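Local coordinates for DUF3256 domain-containing protein (Porphyromonas gingivalis W83, PDB 2P3P), which is of unknown function but belongs to the DUF3256 family, can bind magnesium and is probably anchored in the membrane, at residues G10-C15 with M80-F85; S89-V94 with I107-T112. One frame throughout, in Å; residues are numbered along the deposited sequence. Where two conformers were deposited one is given.

Contact 1 of 2, residues G10-C15 with M80-F85; sequences GELERC and MRILPF
Leu12 and Ile82 carry this contact and lie alongside each other, pointing in opposite directions. Leu12 has CG anti to its backbone N (chi1 179°), which sends the side chain from the first turn of helix 11-18 onto the strand. Its CB meets Ile82 CG1 at 4.0 Å. Its two methyls reach further back along the strand. Leu12 CD1 touches Met80 CG at 4.2 Å, and Leu12 CD2 rests near Met80 O at 3.9 Å. Met80 is a selenomethionine.

Ile82 turns both of its branches to the helix. Ile82 CG1, beside the backbone N (chi1 -60°), faces Leu12 and carries Ile82 CD1 to within 4.3 Å of Cys15 SG. The other branch, Ile82 CG2, meets Glu11 OE1 at 3.6 Å. The extended Glu11 chain crosses Ile82 at about a right angle. Glu11 OE1 is hydrogen-bonded to Ser90 OG on the next strand.

The axes of helix 11-15 and strand 80-84 come within 8.5 Å, at 124° between their directions. Gly10 takes the N-cap position, and its O accepts the bond from Arg14 N. Further out, Cys15 O bonds Trp114 NE1, and Ile68 also touches Leu12 and Met80. The helix is therefore held to the sheet here by apolar packing, with Glu11 adding a polar tie to Ser90 of the neighbouring strand.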
# COMPACT_ATOMS: atom_id res chain seq x y z
N GLY A 10 -20.14 -9.16 2.78
CA GLY A 10 -19.89 -7.74 2.68
C GLY A 10 -19.41 -7.38 1.30
O GLY A 10 -19.16 -8.25 0.48
N GLU A 11 -19.22 -6.08 1.08
CA GLU A 11 -18.87 -5.61 -0.25
C GLU A 11 -17.45 -6.02 -0.68
O GLU A 11 -17.24 -6.38 -1.85
CB GLU A 11 -19.04 -4.10 -0.32
CG GLU A 11 -18.85 -3.56 -1.68
CD GLU A 11 -19.22 -2.14 -1.80
OE1 GLU A 11 -19.14 -1.37 -0.79
OE2 GLU A 11 -19.58 -1.75 -2.92
N LEU A 12 -16.50 -6.02 0.26
CA LEU A 12 -15.12 -6.37 -0.09
C LEU A 12 -15.06 -7.83 -0.51
O LEU A 12 -14.42 -8.16 -1.53
CB LEU A 12 -14.14 -6.09 1.06
CG LEU A 12 -12.69 -6.47 0.75
CD1 LEU A 12 -12.19 -5.60 -0.41
CD2 LEU A 12 -11.82 -6.28 2.03
N GLU A 13 -15.74 -8.69 0.25
CA GLU A 13 -15.86 -10.13 -0.09
C GLU A 13 -16.44 -10.35 -1.49
O GLU A 13 -15.90 -11.11 -2.30
CB GLU A 13 -16.69 -10.86 0.94
CG GLU A 13 -17.18 -12.23 0.46
CD GLU A 13 -17.75 -13.13 1.53
OE1 GLU A 13 -17.87 -12.74 2.71
OE2 GLU A 13 -18.10 -14.29 1.18
N ARG A 14 -17.53 -9.64 -1.79
CA ARG A 14 -18.14 -9.70 -3.12
C ARG A 14 -17.15 -9.35 -4.22
O ARG A 14 -17.01 -10.06 -5.20
CB ARG A 14 -19.33 -8.75 -3.21
CG ARG A 14 -20.42 -9.03 -2.18
CD ARG A 14 -21.79 -8.68 -2.73
NE ARG A 14 -21.99 -7.24 -2.88
CZ ARG A 14 -22.26 -6.39 -1.88
NH1 ARG A 14 -22.35 -6.83 -0.62
NH2 ARG A 14 -22.42 -5.10 -2.14
N CYS A 15 -16.46 -8.23 -4.04
CA CYS A 15 -15.49 -7.74 -5.05
C CYS A 15 -14.33 -8.69 -5.22
O CYS A 15 -13.90 -8.96 -6.36
CB CYS A 15 -15.01 -6.34 -4.66
SG CYS A 15 -16.29 -5.10 -4.70
N MSE A 80 -5.87 -4.58 0.33
CA MSE A 80 -6.99 -3.94 -0.34
C MSE A 80 -8.15 -3.75 0.60
O MSE A 80 -8.38 -4.55 1.55
CB MSE A 80 -7.46 -4.76 -1.55
CG MSE A 80 -8.08 -6.05 -1.20
SE MSE A 80 -8.77 -7.00 -2.79
CE MSE A 80 -7.07 -7.45 -3.54
N ARG A 81 -8.89 -2.68 0.33
CA ARG A 81 -10.02 -2.25 1.17
C ARG A 81 -10.99 -1.49 0.29
O ARG A 81 -10.57 -0.94 -0.70
CB ARG A 81 -9.56 -1.29 2.26
CG ARG A 81 -8.77 -1.93 3.35
CD ARG A 81 -8.79 -1.11 4.62
NE ARG A 81 -10.12 -1.09 5.21
CZ ARG A 81 -10.55 -0.12 6.00
NH1 ARG A 81 -9.79 0.93 6.24
NH2 ARG A 81 -11.77 -0.20 6.51
N ILE A 82 -12.26 -1.43 0.71
CA ILE A 82 -13.26 -0.52 0.17
C ILE A 82 -13.14 0.82 0.91
O ILE A 82 -12.99 0.87 2.11
CB ILE A 82 -14.71 -1.08 0.38
CG1 ILE A 82 -14.87 -2.40 -0.31
CG2 ILE A 82 -15.77 -0.17 -0.31
CD1 ILE A 82 -14.82 -2.26 -1.80
N LEU A 83 -13.28 1.89 0.16
CA LEU A 83 -13.39 3.25 0.69
C LEU A 83 -14.67 3.88 0.14
O LEU A 83 -15.08 3.65 -1.02
CB LEU A 83 -12.19 4.11 0.29
CG LEU A 83 -10.79 3.65 0.66
CD1 LEU A 83 -9.72 4.55 0.02
CD2 LEU A 83 -10.68 3.61 2.16
N PRO A 84 -15.34 4.67 0.98
CA PRO A 84 -16.60 5.25 0.52
C PRO A 84 -16.38 6.37 -0.46
O PRO A 84 -15.66 7.30 -0.13
CB PRO A 84 -17.21 5.80 1.81
CG PRO A 84 -16.13 5.97 2.76
CD PRO A 84 -15.01 5.03 2.37
N PHE A 85 -17.03 6.31 -1.62
CA PHE A 85 -16.94 7.41 -2.57
C PHE A 85 -18.04 8.41 -2.26
O PHE A 85 -17.85 9.63 -2.33
CB PHE A 85 -16.99 6.96 -4.05
CG PHE A 85 -16.80 8.08 -4.98
CD1 PHE A 85 -15.52 8.57 -5.24
CD2 PHE A 85 -17.90 8.73 -5.51
CE1 PHE A 85 -15.35 9.70 -6.06
CE2 PHE A 85 -17.74 9.86 -6.30
CZ PHE A 85 -16.49 10.34 -6.59

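Contact 2 of 2, residues S89-V94 with I107-T112; sequences SSVICV and IDFYTT
Strands 90-94 and 107-111 run antiparallel, with Ile92-Tyr110 and Val94-Asp108 as hydrogen-bonded pairs and Cys93-Phe109 as a non-hydrogen-bonded pair. Each hydrogen-bonded pair closes with two nearly straight bonds, such as Asp108 N to Val94 O at 2.8 Å and 171°.

Cys93 and Phe109 share one face. Cys93 SG is anti to its backbone N and lies obliquely to the Phe109 ring, 4.3 Å from the centroid. The same sulfur touches Ile107 CG2 at 3.7 Å. Val91 CG2 comes to the edge of the Phe109 ring, which also stacks with Phe122.

Ile92, Val94, Asp108 and Tyr110 occupy the other face. Val94 CG2 meets Tyr110 CE2 at 3.9 Å, the two side chains crossing obliquely. Ile92 CD1 presses on Thr111 O at 3.2 Å.

Towards Thr112, water takes over from direct bonds. One water links Ser90 O to Thr112 N, and a second links Ser90 N to Thr112 OG1. Thr112 CG2 packs on Ser90 CB at 3.8 Å. At the other end Asp108 OD2 pairs with Arg106.

This is the pairing of a beta hairpin within a larger antiparallel sheet.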
# COMPACT_ATOMS: atom_id res chain seq x y z
N SER A 89 -22.02 4.73 -2.32
CA SER A 89 -21.18 4.01 -3.30
C SER A 89 -19.76 3.98 -2.86
O SER A 89 -19.37 4.73 -1.98
CB SER A 89 -21.20 4.67 -4.67
OG SER A 89 -20.54 5.91 -4.60
N SER A 90 -18.96 3.15 -3.53
CA SER A 90 -17.62 2.80 -3.05
C SER A 90 -16.60 2.74 -4.18
O SER A 90 -16.96 2.54 -5.33
CB SER A 90 -17.66 1.42 -2.40
OG SER A 90 -18.26 1.49 -1.12
N VAL A 91 -15.32 2.82 -3.81
CA VAL A 91 -14.21 2.44 -4.68
C VAL A 91 -13.28 1.45 -3.93
O VAL A 91 -13.30 1.36 -2.69
CB VAL A 91 -13.41 3.68 -5.21
CG1 VAL A 91 -14.32 4.57 -6.09
CG2 VAL A 91 -12.79 4.45 -4.10
N ILE A 92 -12.50 0.69 -4.70
CA ILE A 92 -11.50 -0.27 -4.15
C ILE A 92 -10.11 0.39 -4.18
O ILE A 92 -9.68 0.87 -5.21
CB ILE A 92 -11.44 -1.59 -4.97
CG1 ILE A 92 -12.85 -2.18 -5.14
CG2 ILE A 92 -10.47 -2.63 -4.29
CD1 ILE A 92 -12.97 -3.28 -6.12
N CYS A 93 -9.42 0.35 -3.03
CA CYS A 93 -8.08 0.89 -2.90
C CYS A 93 -7.16 -0.27 -2.64
O CYS A 93 -7.41 -1.07 -1.72
CB CYS A 93 -8.02 1.87 -1.72
SG CYS A 93 -6.33 2.57 -1.44
N VAL A 94 -6.10 -0.40 -3.46
CA VAL A 94 -5.22 -1.55 -3.36
C VAL A 94 -3.85 -0.96 -3.23
O VAL A 94 -3.47 -0.09 -4.02
CB VAL A 94 -5.31 -2.53 -4.57
CG1 VAL A 94 -4.46 -3.80 -4.31
CG2 VAL A 94 -6.73 -2.94 -4.85
N ILE A 107 -0.16 2.68 -5.00
CA ILE A 107 -1.58 2.72 -4.64
C ILE A 107 -2.38 2.76 -5.97
O ILE A 107 -2.17 3.65 -6.83
CB ILE A 107 -1.94 3.95 -3.79
CG1 ILE A 107 -1.03 4.11 -2.59
CG2 ILE A 107 -3.39 3.83 -3.29
CD1 ILE A 107 -1.33 5.36 -1.80
N ASP A 108 -3.25 1.76 -6.13
CA ASP A 108 -4.16 1.65 -7.26
C ASP A 108 -5.60 1.86 -6.74
O ASP A 108 -5.92 1.53 -5.60
CB ASP A 108 -4.00 0.27 -7.94
CG ASP A 108 -2.65 0.09 -8.58
OD1 ASP A 108 -2.21 1.04 -9.27
OD2 ASP A 108 -2.03 -0.98 -8.39
N PHE A 109 -6.43 2.45 -7.58
CA PHE A 109 -7.88 2.56 -7.34
C PHE A 109 -8.67 1.93 -8.44
O PHE A 109 -8.29 2.01 -9.61
CB PHE A 109 -8.30 4.00 -7.16
CG PHE A 109 -7.80 4.62 -5.90
CD1 PHE A 109 -8.60 4.71 -4.78
CD2 PHE A 109 -6.49 5.11 -5.86
CE1 PHE A 109 -8.10 5.30 -3.64
CE2 PHE A 109 -5.99 5.72 -4.72
CZ PHE A 109 -6.78 5.81 -3.63
N TYR A 110 -9.77 1.26 -8.05
CA TYR A 110 -10.71 0.64 -9.00
C TYR A 110 -12.13 0.97 -8.63
O TYR A 110 -12.45 1.24 -7.44
CB TYR A 110 -10.61 -0.88 -9.01
CG TYR A 110 -9.30 -1.46 -9.36
CD1 TYR A 110 -9.04 -1.95 -10.62
CD2 TYR A 110 -8.33 -1.57 -8.40
CE1 TYR A 110 -7.79 -2.52 -10.92
CE2 TYR A 110 -7.14 -2.13 -8.65
CZ TYR A 110 -6.86 -2.62 -9.89
OH TYR A 110 -5.59 -3.16 -10.01
N THR A 111 -13.02 0.90 -9.60
CA THR A 111 -14.44 0.80 -9.25
C THR A 111 -14.71 -0.56 -8.59
O THR A 111 -13.87 -1.46 -8.64
CB THR A 111 -15.35 0.93 -10.48
OG1 THR A 111 -15.21 -0.25 -11.29
CG2 THR A 111 -14.99 2.18 -11.32
N THR A 112 -15.88 -0.72 -7.98
CA THR A 112 -16.23 -2.03 -7.38
C THR A 112 -16.41 -3.15 -8.43
O THR A 112 -16.51 -4.33 -8.09
CB THR A 112 -17.43 -1.93 -6.45
OG1 THR A 112 -18.47 -1.17 -7.08
CG2 THR A 112 -17.08 -1.22 -5.14
O HOH W 1 -17.02 1.97 -7.94
O HOH W 2 -19.92 1.28 -5.54
O HOH W 3 -1.53 -1.36 -5.92

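In the fold
The chain starts with helix 11-18, passes through helix 29-39 and then builds successive strands of an antiparallel sheet. Contact 1 closes the longer loop, bringing strand 77-84 back to the first helix after 64 intervening residues. Contact 2 opens only after contact 1 has closed, and its 12 intervening residues complete the hairpin of strands 90-98 and 104-111. The two contacts are thus in series and neither nests nor crosses. Their centres lie about 8 Å apart. Strands 77-84 and 90-98 are sheet neighbours, joined through Leu83 with Val91 and Arg81 with Cys93. Glu11 also touches Thr112, so the N-terminal helix packs on strands 77-84 and 90-98 and reaches the loop just after strand 104-111.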